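Local coordinates for uncharacterized protein PSPTO_0244 (Pseudomonas syringae pv. tomato, PDB 3MYX) that is of unknown function but carries a cupin domain probably related to that of (S)-ureidoglycine aminohydrolase, at residues P64-L69 and S165-G170. Sequence-based numbering, arbitrary orientation.
Sequences PYTEML and STLRIG. With EDO (1,2-ethanediol), chain E.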
# COMPACT_ATOMS: atom_id res chain seq x y z
N PRO A 64 -5.02 -0.01 -16.52
CA PRO A 64 -5.82 1.21 -16.48
C PRO A 64 -5.49 2.14 -15.31
O PRO A 64 -5.96 3.27 -15.29
CB PRO A 64 -7.24 0.69 -16.34
CG PRO A 64 -7.08 -0.61 -15.64
CD PRO A 64 -5.85 -1.20 -16.23
N TYR A 65 -4.75 1.63 -14.34
CA TYR A 65 -4.46 2.33 -13.10
C TYR A 65 -2.95 2.36 -12.88
O TYR A 65 -2.21 1.60 -13.49
CB TYR A 65 -5.08 1.58 -11.93
CG TYR A 65 -6.52 1.12 -12.08
CD1 TYR A 65 -7.47 1.90 -12.74
CD2 TYR A 65 -6.95 -0.07 -11.52
CE1 TYR A 65 -8.80 1.49 -12.86
CE2 TYR A 65 -8.26 -0.48 -11.63
CZ TYR A 65 -9.18 0.31 -12.28
OH TYR A 65 -10.47 -0.13 -12.38
N THR A 66 -2.50 3.21 -11.95
CA THR A 66 -1.21 2.97 -11.29
C THR A 66 -1.54 2.11 -10.09
O THR A 66 -2.36 2.48 -9.29
CB THR A 66 -0.54 4.25 -10.84
OG1 THR A 66 -0.39 5.12 -11.97
CG2 THR A 66 0.82 3.95 -10.22
N GLU A 67 -0.91 0.95 -9.96
CA GLU A 67 -1.29 0.00 -8.90
C GLU A 67 -0.08 -0.67 -8.25
O GLU A 67 0.79 -1.22 -8.92
CB GLU A 67 -2.29 -1.04 -9.43
CG GLU A 67 -2.85 -1.95 -8.33
CD GLU A 67 -4.09 -2.74 -8.74
OE1 GLU A 67 -4.73 -2.46 -9.79
OE2 GLU A 67 -4.47 -3.61 -7.93
N MSE A 68 -0.05 -0.60 -6.92
CA MSE A 68 0.95 -1.26 -6.10
C MSE A 68 0.38 -2.53 -5.55
O MSE A 68 -0.76 -2.55 -5.06
CB MSE A 68 1.34 -0.38 -4.93
CG MSE A 68 2.32 -1.06 -3.99
SE MSE A 68 2.51 0.04 -2.46
CE MSE A 68 4.09 -0.74 -1.71
N LEU A 69 1.17 -3.60 -5.61
CA LEU A 69 0.83 -4.93 -5.08
C LEU A 69 1.79 -5.29 -3.96
O LEU A 69 2.99 -5.09 -4.11
CB LEU A 69 0.99 -6.04 -6.16
CG LEU A 69 0.14 -6.04 -7.43
CD1 LEU A 69 0.59 -4.95 -8.40
CD2 LEU A 69 0.16 -7.41 -8.07
N SER A 165 -0.17 10.19 -11.36
CA SER A 165 -0.84 10.42 -10.09
C SER A 165 0.19 11.07 -9.18
O SER A 165 1.36 11.19 -9.57
CB SER A 165 -1.31 9.11 -9.47
OG SER A 165 -0.21 8.37 -8.95
N THR A 166 -0.22 11.43 -7.98
CA THR A 166 0.72 11.92 -6.97
C THR A 166 1.34 10.80 -6.13
O THR A 166 2.06 11.08 -5.17
CB THR A 166 0.07 12.95 -6.06
OG1 THR A 166 -0.98 12.34 -5.32
CG2 THR A 166 -0.48 14.14 -6.86
N LEU A 167 1.12 9.54 -6.49
CA LEU A 167 1.70 8.44 -5.73
C LEU A 167 3.21 8.49 -5.67
O LEU A 167 3.88 8.69 -6.70
CB LEU A 167 1.26 7.10 -6.30
CG LEU A 167 -0.16 6.67 -6.00
CD1 LEU A 167 -0.53 5.45 -6.88
CD2 LEU A 167 -0.35 6.35 -4.52
N ARG A 168 3.73 8.33 -4.46
CA ARG A 168 5.13 8.06 -4.22
C ARG A 168 5.15 6.76 -3.43
O ARG A 168 4.42 6.60 -2.44
CB ARG A 168 5.78 9.19 -3.41
CG ARG A 168 6.05 10.46 -4.18
CD ARG A 168 6.81 11.45 -3.30
NE ARG A 168 6.02 11.92 -2.15
CZ ARG A 168 6.21 11.59 -0.86
NH1 ARG A 168 7.18 10.77 -0.45
NH2 ARG A 168 5.41 12.13 0.05
N ILE A 169 5.97 5.83 -3.90
CA ILE A 169 5.98 4.45 -3.39
C ILE A 169 7.41 4.04 -3.09
O ILE A 169 8.32 4.30 -3.87
CB ILE A 169 5.34 3.50 -4.41
CG1 ILE A 169 3.86 3.87 -4.61
CG2 ILE A 169 5.51 2.05 -3.97
CD1 ILE A 169 3.16 3.17 -5.77
N GLY A 170 7.63 3.46 -1.91
CA GLY A 170 8.97 3.11 -1.54
C GLY A 170 9.06 2.44 -0.20
O GLY A 170 8.12 1.76 0.23
C1 EDO E . -3.69 10.66 -6.65
O1 EDO E . -3.13 11.41 -7.75
C2 EDO E . -4.54 11.57 -5.78
O2 EDO E . -3.80 12.74 -5.39
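Where Thr66 and Met68 meet Leu167 and Ile169, no flat group takes part; the one aromatic ring, that of Tyr65, is turned elsewhere, with Pro64 CG 3.7 Å above the centre of one face and Glu67 OE1 in plane at its edge. The contact itself is aliphatic. With OG1 of Thr66 beside the backbone N (chi1 -56°), the methyl CG2 falls anti to N and reaches Leu167 CD1 at 3.9 Å, the two side chains lying alongside one another and pointing opposite ways. Two residues on, Met68, a selenomethionine, runs fully extended: its CB lies 4.1 Å from Ile169 CD1, and its CE is 3.9 Å from Ile169 CG2. Met68 has two conformers, so the CE contact describes one of them.

No hydrogen bond joins 64-69 directly to 165-170. Thr66 OG1 and Ser165 OG, 4.4 Å apart, instead both bond to Asp162 OD2, a shared carboxylate oxygen that links the two segments indirectly. Ser165 OG also accepts from Leu167 N (3.0 Å, 160°), closing an ST turn just before strand 168-174. Beyond the turn, an ethanediol, probably from the crystallisation liquor, takes Thr166 N at its O1 (2.9 Å) and donates through O2 to Thr166 OG1.

Strands 66-71 and 168-174 belong to different antiparallel sheets, and across this contact they meet through side chains alone, consistent with the packing of two cupin-like halves. Ala236 touches both Met68 and Ile169, extending the apolar layer. The chemistry implies an apolar contact made largely by methyl groups, with Met68 SE also 3.9 Å from Ile169 CG2, flanked by an aspartate oxygen that bonds both hydroxyls.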